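Local coordinates for protein succinate-semialdehyde dehydrogenase (NAD(P)(+)) (Marinobacter aquaeolei, PDB 3RH9) that probably oxidises succinate semialdehyde to succinate with a nicotinamide cofactor, as a member of the aldehyde dehydrogenase family, at residues Arg93-Glu98 with Phe159-Ile164; Ala183-Leu188 with Pro331-Gln336; Asp347-Gly352 with Gly358-Glu363. All blocks are in the same frame, centred on the assembly; numbering follows the deposited sequence.

Interaction 1 of 3, residues Arg93-Glu98 with Phe159-Ile164; sequences RILCME and FPIGMI
Leu95 lays its branched end against the ring of Pro160 and the branch methyl of Ile161. The contact belongs to the Rossmann-like cofactor-binding domain of the aldehyde dehydrogenase fold: Phe159-Pro160 close the family's Pro-Trp-Asn-Phe-Pro segment and lead from strand 151-154 into helix 162-174, the first half of a beta-alpha-beta crossover, while Leu95 projects from helix 88-99. Chi1 of Leu95, -158°, turns the fork away from the backbone N and out towards the loop. CG itself meets Pro160 CG at 4.1 Å, CD2 spans Pro160 CG and CD, and CD1 reaches Ile161 CG2, again 4.1 Å away. The leucine and the proline ring meet at about a right angle, and together the two segments bury about 150 Å². Replacing Leu95 with an alanine would probably open a gap beside the Pro160 ring and leave Ile161 CG2 without its methyl partner. Glu109 of helix 103-123 holds the start of helix 162-174, its OE2 accepting the backbone N-H groups of Ile161 and Gly162. Glu98, one turn beyond Leu95, touches more lightly, with OE2 at 4.2 Å from Pro160 CB. Its buried carboxylate is held from helix 188-197, whose start may ease the negative charge: OE2 is hydrogen-bonded to Thr189 OG1, and OE1 to the backbone N of Leu188.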
loop_
_atom_site.group_PDB
_atom_site.type_symbol
_atom_site.label_atom_id
_atom_site.label_comp_id
_atom_site.label_asym_id
_atom_site.label_seq_id
_atom_site.Cartn_x
_atom_site.Cartn_y
_atom_site.Cartn_z
ATOM N N ARG A 93 14.950 25.239 19.729
ATOM C CA ARG A 93 14.563 26.640 19.924
ATOM C C ARG A 93 13.607 27.078 18.839
ATOM O O ARG A 93 12.496 27.533 19.120
ATOM C CB ARG A 93 15.776 27.567 19.936
ATOM C CG ARG A 93 15.486 28.915 20.568
ATOM C CD ARG A 93 16.706 29.826 20.580
ATOM N NE ARG A 93 17.185 30.121 19.227
ATOM C CZ ARG A 93 17.030 31.285 18.604
ATOM N NH1 ARG A 93 16.416 32.288 19.214
ATOM N NH2 ARG A 93 17.501 31.451 17.372
ATOM N N ILE A 94 14.051 26.936 17.599
ATOM C CA ILE A 94 13.232 27.270 16.442
ATOM C C ILE A 94 11.909 26.494 16.434
ATOM O O ILE A 94 10.871 27.008 16.018
ATOM C CB ILE A 94 14.009 27.007 15.137
ATOM C CG1 ILE A 94 15.259 27.888 15.096
ATOM C CG2 ILE A 94 13.140 27.273 13.932
ATOM C CD1 ILE A 94 16.388 27.322 14.268
ATOM N N LEU A 95 11.943 25.253 16.899
ATOM C CA LEU A 95 10.744 24.452 16.922
ATOM C C LEU A 95 9.766 25.096 17.899
ATOM O O LEU A 95 8.599 25.354 17.581
ATOM C CB LEU A 95 11.078 23.034 17.364
ATOM C CG LEU A 95 10.069 21.968 16.949
ATOM C CD1 LEU A 95 10.736 20.612 16.837
ATOM C CD2 LEU A 95 8.892 21.917 17.915
ATOM N N CYS A 96 10.272 25.368 19.092
ATOM C CA CYS A 96 9.481 25.952 20.152
ATOM C C CYS A 96 8.752 27.208 19.689
ATOM O O CYS A 96 7.549 27.385 19.937
ATOM C CB CYS A 96 10.389 26.304 21.322
ATOM S SG CYS A 96 9.537 27.129 22.654
HETATM N N MSE A 97 9.481 28.090 19.018
HETATM C CA MSE A 97 8.927 29.393 18.713
HETATM C C MSE A 97 7.853 29.360 17.645
HETATM O O MSE A 97 6.926 30.167 17.687
HETATM C CB MSE A 97 10.022 30.380 18.345
HETATM C CG MSE A 97 10.738 30.918 19.568
HETATM SE SE MSE A 97 12.456 31.732 19.135
HETATM C CE MSE A 97 12.967 32.334 20.942
ATOM N N GLU A 98 7.962 28.435 16.697
ATOM C CA GLU A 98 7.000 28.402 15.597
ATOM C C GLU A 98 5.800 27.491 15.877
ATOM O O GLU A 98 4.707 27.725 15.375
ATOM C CB GLU A 98 7.684 28.034 14.273
ATOM C CG GLU A 98 8.197 26.622 14.219
ATOM C CD GLU A 98 8.869 26.303 12.889
ATOM O OE1 GLU A 98 8.794 27.144 11.959
ATOM O OE2 GLU A 98 9.472 25.213 12.772
ATOM N N PHE A 159 4.574 17.646 14.256
ATOM C CA PHE A 159 5.952 17.313 14.608
ATOM C C PHE A 159 6.893 17.830 13.546
ATOM O O PHE A 159 7.263 17.101 12.625
ATOM C CB PHE A 159 6.127 15.810 14.795
ATOM C CG PHE A 159 5.528 15.295 16.058
ATOM C CD1 PHE A 159 4.300 14.663 16.046
ATOM C CD2 PHE A 159 6.189 15.457 17.267
ATOM C CE1 PHE A 159 3.734 14.189 17.221
ATOM C CE2 PHE A 159 5.629 14.985 18.451
ATOM C CZ PHE A 159 4.394 14.346 18.423
ATOM N N PRO A 160 7.271 19.105 13.665
ATOM C CA PRO A 160 8.082 19.764 12.634
ATOM C C PRO A 160 9.410 19.040 12.359
ATOM O O PRO A 160 9.916 19.141 11.245
ATOM C CB PRO A 160 8.308 21.165 13.211
ATOM C CG PRO A 160 7.163 21.366 14.171
ATOM C CD PRO A 160 6.930 20.013 14.771
ATOM N N ILE A 161 9.955 18.316 13.333
ATOM C CA ILE A 161 11.143 17.505 13.072
ATOM C C ILE A 161 10.919 15.995 13.181
ATOM O O ILE A 161 11.578 15.229 12.515
ATOM C CB ILE A 161 12.354 17.911 13.937
ATOM C CG1 ILE A 161 13.651 17.623 13.182
ATOM C CG2 ILE A 161 12.361 17.176 15.252
ATOM C CD1 ILE A 161 13.823 18.412 11.890
ATOM N N GLY A 162 9.994 15.562 14.020
ATOM C CA GLY A 162 9.754 14.137 14.187
ATOM C C GLY A 162 9.186 13.452 12.950
ATOM O O GLY A 162 9.688 12.409 12.523
HETATM N N MSE A 163 8.135 14.036 12.379
HETATM C CA MSE A 163 7.519 13.480 11.184
HETATM C C MSE A 163 8.550 13.237 10.093
HETATM O O MSE A 163 8.782 12.097 9.692
HETATM C CB MSE A 163 6.414 14.394 10.645
HETATM C CG MSE A 163 5.181 14.451 11.515
HETATM SE SE MSE A 163 4.723 12.675 12.207
HETATM C CE MSE A 163 3.085 13.200 13.167
ATOM N N ILE A 164 9.166 14.311 9.612
ATOM C CA ILE A 164 10.087 14.193 8.501
ATOM C C ILE A 164 11.155 13.128 8.765
ATOM O O ILE A 164 11.601 12.458 7.840
ATOM C CB ILE A 164 10.751 15.530 8.181
ATOM C CG1 ILE A 164 11.425 15.457 6.807
ATOM C CG2 ILE A 164 11.747 15.882 9.269
ATOM C CD1 ILE A 164 10.552 14.844 5.718
#

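Interaction 2 of 3, residues Ala183-Leu188 with Pro331-Gln336; sequences ASETPL and PLINKQ
Glu185 crosses from one domain to Ile333 and Asn334 of the other. It sits in a type I beta turn, Ala183 to Thr186, closed by a bond of 3.0 Å from Thr186 N to Ala183 O, in the loop between strand 178-181 and helix 188-197 of the Rossmann-like domain. In aldehyde dehydrogenases this loop commonly lies near the adenosine end of the cofactor. The opposing segment leads into helix 335-350, whose chain goes on into the seven-stranded sheet of the catalytic domain. At the root of the side chain, Glu185 CB rests on the outer branch of Ile333, 4.3 Å from CG1 and 4.4 Å from CD1. CG, the next atom, still lies beside that branch, 4.4 Å from Ile333 CG1. There the chain bends (chi2 85°), so the carboxylate swings off the isoleucine: OE1 folds back beside Ala183 CB, while OE2 leans towards the amide of Asn334. Trp157 also touches the Glu185 side chain, and Ile333 has its backbone N bonded to Gln288 OE1. Only about 114 Å² is buried between the two segments, a light, partly buried contact. Asn334 is the N-cap of helix 335-350: its OD1 takes the backbone N-H of Gly337, and its ND2 stands 4.3 Å from Glu185 OE2, too far for a hydrogen bond.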
loop_
_atom_site.group_PDB
_atom_site.type_symbol
_atom_site.label_atom_id
_atom_site.label_comp_id
_atom_site.label_asym_id
_atom_site.label_seq_id
_atom_site.Cartn_x
_atom_site.Cartn_y
_atom_site.Cartn_z
ATOM N N ALA A 183 4.751 21.995 6.609
ATOM C CA ALA A 183 3.592 22.852 6.811
ATOM C C ALA A 183 4.045 24.319 6.850
ATOM O O ALA A 183 5.109 24.624 7.381
ATOM C CB ALA A 183 2.894 22.462 8.099
ATOM N N SER A 184 3.253 25.229 6.289
ATOM C CA SER A 184 3.634 26.641 6.315
ATOM C C SER A 184 3.611 27.237 7.728
ATOM O O SER A 184 4.127 28.328 7.945
ATOM C CB SER A 184 2.755 27.470 5.391
ATOM O OG SER A 184 2.894 27.038 4.058
ATOM N N GLU A 185 3.005 26.527 8.678
ATOM C CA GLU A 185 3.010 26.938 10.080
ATOM C C GLU A 185 4.356 26.650 10.739
ATOM O O GLU A 185 4.711 27.273 11.743
ATOM C CB GLU A 185 1.909 26.215 10.870
ATOM C CG GLU A 185 0.473 26.602 10.493
ATOM C CD GLU A 185 -0.086 25.814 9.291
ATOM O OE1 GLU A 185 0.614 24.901 8.773
ATOM O OE2 GLU A 185 -1.238 26.110 8.878
ATOM N N THR A 186 5.095 25.691 10.183
ATOM C CA THR A 186 6.370 25.282 10.773
ATOM C C THR A 186 7.459 24.954 9.755
ATOM O O THR A 186 7.980 23.844 9.740
ATOM C CB THR A 186 6.183 24.081 11.719
ATOM O OG1 THR A 186 5.343 23.108 11.082
ATOM C CG2 THR A 186 5.548 24.529 13.040
ATOM N N PRO A 187 7.827 25.935 8.919
ATOM C CA PRO A 187 8.857 25.721 7.903
ATOM C C PRO A 187 10.271 25.878 8.467
ATOM O O PRO A 187 11.220 25.361 7.890
ATOM C CB PRO A 187 8.598 26.848 6.908
ATOM C CG PRO A 187 7.554 27.731 7.524
ATOM C CD PRO A 187 7.369 27.329 8.928
ATOM N N LEU A 188 10.413 26.583 9.581
ATOM C CA LEU A 188 11.738 26.978 10.043
ATOM C C LEU A 188 12.521 25.813 10.624
ATOM O O LEU A 188 13.755 25.790 10.573
ATOM C CB LEU A 188 11.655 28.122 11.062
ATOM C CG LEU A 188 10.735 29.290 10.694
ATOM C CD1 LEU A 188 10.554 30.190 11.899
ATOM C CD2 LEU A 188 11.245 30.058 9.470
ATOM N N PRO A 331 1.095 27.366 23.828
ATOM C CA PRO A 331 -0.186 27.666 23.190
ATOM C C PRO A 331 -0.528 26.585 22.176
ATOM O O PRO A 331 0.317 25.722 21.904
ATOM C CB PRO A 331 0.083 28.981 22.454
ATOM C CG PRO A 331 1.527 29.330 22.717
ATOM C CD PRO A 331 2.204 28.099 23.208
ATOM N N LEU A 332 -1.753 26.618 21.650
ATOM C CA LEU A 332 -2.142 25.806 20.495
ATOM C C LEU A 332 -1.668 26.525 19.239
ATOM O O LEU A 332 -1.323 27.690 19.299
ATOM C CB LEU A 332 -3.660 25.636 20.432
ATOM C CG LEU A 332 -4.402 25.091 21.641
ATOM C CD1 LEU A 332 -5.878 25.033 21.324
ATOM C CD2 LEU A 332 -3.881 23.715 21.998
ATOM N N ILE A 333 -1.674 25.846 18.102
ATOM C CA ILE A 333 -0.998 26.345 16.911
ATOM C C ILE A 333 -1.673 27.557 16.265
ATOM O O ILE A 333 -0.998 28.433 15.728
ATOM C CB ILE A 333 -0.852 25.218 15.856
ATOM C CG1 ILE A 333 0.150 25.605 14.767
ATOM C CG2 ILE A 333 -2.219 24.846 15.265
ATOM C CD1 ILE A 333 1.610 25.479 15.194
ATOM N N ASN A 334 -3.001 27.593 16.292
ATOM C CA ASN A 334 -3.748 28.692 15.671
ATOM C C ASN A 334 -5.193 28.822 16.108
ATOM O O ASN A 334 -5.716 27.992 16.848
ATOM C CB ASN A 334 -3.635 28.699 14.132
ATOM C CG ASN A 334 -4.222 27.453 13.463
ATOM O OD1 ASN A 334 -5.178 26.848 13.938
ATOM N ND2 ASN A 334 -3.654 27.092 12.330
ATOM N N LYS A 335 -5.826 29.893 15.646
ATOM C CA LYS A 335 -7.171 30.230 16.078
ATOM C C LYS A 335 -8.156 29.132 15.715
ATOM O O LYS A 335 -9.039 28.808 16.495
ATOM C CB LYS A 335 -7.624 31.568 15.489
ATOM C CG LYS A 335 -8.891 32.073 16.140
ATOM C CD LYS A 335 -9.155 33.539 15.833
ATOM C CE LYS A 335 -10.399 34.042 16.596
ATOM N NZ LYS A 335 -11.646 33.239 16.305
ATOM N N GLN A 336 -7.998 28.546 14.538
ATOM C CA GLN A 336 -8.917 27.498 14.129
ATOM C C GLN A 336 -8.857 26.335 15.135
ATOM O O GLN A 336 -9.906 25.854 15.606
ATOM C CB GLN A 336 -8.611 27.038 12.704
ATOM C CG GLN A 336 -9.691 26.174 12.065
ATOM C CD GLN A 336 -9.216 25.526 10.753
ATOM O OE1 GLN A 336 -8.878 24.338 10.723
ATOM N NE2 GLN A 336 -9.168 26.314 9.674
#

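Interaction 3 of 3, residues Asp347-Gly352 with Gly358-Glu363; sequences DALDKG and GKQPAE
With CG turned anti to its carbonyl carbon (chi1 -63°) and an extended second torsion, Leu349 sends its CD1 methyl off the helix towards Gln360, whose own chain folds at chi2 (-72°) to bring its amide back to that methyl. The two side chains cross obliquely. CD1 of Leu349 stands tilted off the amide plane of Gln360, beyond the OE1/NE2 end and nearest NE2, modelled 3.3 Å from NE2 and 3.8 Å from both CD and OE1; the pairing is van der Waals contact. The same methyl meets CD of Pro361 at 4.0 Å, which makes Leu349 CD1 the one atom shared by both partners. The loop side is shaped by a short 3-10 turn, in which Glu363 N bonds to Gln360 O at 2.8 Å and Pro361 is set with its CB towards the helix. The helix side ends in a Schellman motif: Gly352, at positive phi (118°), donates its N to Leu349 O, and Ala353 N reaches back to Ala348 O. The leucine that carries the contact is thus also an acceptor of the helix's closing bonds. About 93 Å² is buried in this small patch at the periphery of the catalytic domain. Beyond Leu349, Pro361 packs on Lys342, Leu345 and Gln346 of the same helix. Helix 335-350 runs through its Schellman end into strand 354-357, an outermost strand of the seven-stranded sheet and antiparallel to strand 373-376, and the loop joining these strands folds back onto the helix's last turns.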
loop_
_atom_site.group_PDB
_atom_site.type_symbol
_atom_site.label_atom_id
_atom_site.label_comp_id
_atom_site.label_asym_id
_atom_site.label_seq_id
_atom_site.Cartn_x
_atom_site.Cartn_y
_atom_site.Cartn_z
ATOM N N ASP A 347 -19.595 22.122 23.846
ATOM C CA ASP A 347 -20.564 21.124 23.421
ATOM C C ASP A 347 -20.757 20.093 24.513
ATOM O O ASP A 347 -21.876 19.679 24.794
ATOM C CB ASP A 347 -20.098 20.438 22.149
ATOM C CG ASP A 347 -21.009 19.308 21.734
ATOM O OD1 ASP A 347 -22.135 19.574 21.254
ATOM O OD2 ASP A 347 -20.588 18.141 21.871
ATOM N N ALA A 348 -19.656 19.688 25.135
ATOM C CA ALA A 348 -19.710 18.718 26.206
ATOM C C ALA A 348 -20.555 19.217 27.383
ATOM O O ALA A 348 -21.380 18.476 27.932
ATOM C CB ALA A 348 -18.310 18.376 26.671
ATOM N N LEU A 349 -20.327 20.464 27.783
ATOM C CA LEU A 349 -21.032 21.022 28.922
ATOM C C LEU A 349 -22.488 21.316 28.568
ATOM O O LEU A 349 -23.374 21.152 29.414
ATOM C CB LEU A 349 -20.332 22.278 29.452
ATOM C CG LEU A 349 -18.921 22.090 30.009
ATOM C CD1 LEU A 349 -18.314 23.438 30.315
ATOM C CD2 LEU A 349 -18.919 21.235 31.241
ATOM N N ASP A 350 -22.737 21.743 27.327
ATOM C CA ASP A 350 -24.107 21.995 26.901
ATOM C C ASP A 350 -24.923 20.722 26.978
ATOM O O ASP A 350 -26.134 20.780 27.181
ATOM C CB ASP A 350 -24.182 22.557 25.487
ATOM C CG ASP A 350 -23.644 23.979 25.387
ATOM O OD1 ASP A 350 -23.373 24.594 26.456
ATOM O OD2 ASP A 350 -23.492 24.467 24.229
ATOM N N LYS A 351 -24.270 19.573 26.835
ATOM C CA LYS A 351 -24.990 18.311 26.829
ATOM C C LYS A 351 -24.895 17.529 28.141
ATOM O O LYS A 351 -25.312 16.371 28.213
ATOM C CB LYS A 351 -24.506 17.435 25.686
ATOM C CG LYS A 351 -24.769 17.960 24.296
ATOM C CD LYS A 351 -24.061 17.049 23.320
ATOM C CE LYS A 351 -23.838 17.684 21.955
ATOM N NZ LYS A 351 -24.898 17.357 20.976
ATOM N N GLY A 352 -24.340 18.145 29.178
ATOM C CA GLY A 352 -24.362 17.535 30.496
ATOM C C GLY A 352 -23.037 17.196 31.150
ATOM O O GLY A 352 -22.988 16.906 32.334
ATOM N N GLY A 358 -10.200 22.724 35.030
ATOM C CA GLY A 358 -10.052 23.681 33.961
ATOM C C GLY A 358 -11.105 24.764 34.065
ATOM O O GLY A 358 -11.809 24.851 35.065
ATOM N N LYS A 359 -11.214 25.579 33.018
ATOM C CA LYS A 359 -12.091 26.746 33.007
ATOM C C LYS A 359 -13.311 26.569 32.084
ATOM O O LYS A 359 -13.256 25.840 31.083
ATOM C CB LYS A 359 -11.315 27.988 32.541
ATOM C CG LYS A 359 -10.099 28.405 33.367
ATOM C CD LYS A 359 -9.491 29.663 32.741
ATOM C CE LYS A 359 -8.005 29.840 33.044
ATOM N NZ LYS A 359 -7.720 30.698 34.237
ATOM N N GLN A 360 -14.403 27.252 32.433
ATOM C CA GLN A 360 -15.557 27.443 31.552
ATOM C C GLN A 360 -15.127 28.207 30.288
ATOM O O GLN A 360 -14.338 29.147 30.366
ATOM C CB GLN A 360 -16.627 28.251 32.296
ATOM C CG GLN A 360 -17.668 27.427 33.028
ATOM C CD GLN A 360 -18.618 26.750 32.059
ATOM O OE1 GLN A 360 -18.768 27.197 30.915
ATOM N NE2 GLN A 360 -19.257 25.667 32.499
ATOM N N PRO A 361 -15.647 27.814 29.115
ATOM C CA PRO A 361 -15.186 28.401 27.843
ATOM C C PRO A 361 -15.250 29.930 27.767
ATOM O O PRO A 361 -14.425 30.536 27.086
ATOM C CB PRO A 361 -16.121 27.780 26.814
ATOM C CG PRO A 361 -16.525 26.471 27.427
ATOM C CD PRO A 361 -16.621 26.729 28.907
ATOM N N ALA A 362 -16.200 30.554 28.451
ATOM C CA ALA A 362 -16.309 32.001 28.385
ATOM C C ALA A 362 -15.165 32.691 29.127
ATOM O O ALA A 362 -14.902 33.873 28.895
ATOM C CB ALA A 362 -17.652 32.468 28.910
ATOM N N GLU A 363 -14.481 31.958 30.004
ATOM C CA GLU A 363 -13.369 32.510 30.783
ATOM C C GLU A 363 -12.030 32.388 30.041
ATOM O O GLU A 363 -11.001 32.889 30.494
ATOM C CB GLU A 363 -13.270 31.822 32.157
ATOM C CG GLU A 363 -14.474 32.055 33.077
ATOM C CD GLU A 363 -14.448 31.172 34.326
ATOM O OE1 GLU A 363 -13.395 30.547 34.585
ATOM O OE2 GLU A 363 -15.478 31.097 35.049
#

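The three contacts follow one another along the chain without nesting. Interactions 1 and 2 are neighbours, with centres about 10 Å apart. They touch through Glu98 and the start of helix 188-197, and Ile94 CG2 packs on Leu188 CB, so that helix 88-99 is joined to the loop that carries interaction 2. Interaction 1 stays within the cofactor-binding domain; interaction 2 steps from it to the start of helix 335-350. Interaction 3 uses the far end of that helix, its centre about 25 Å from interaction 2 and about 31 Å from interaction 1. The sequence thus runs from the Rossmann-like core, across the domain junction, to an edge of the catalytic sheet.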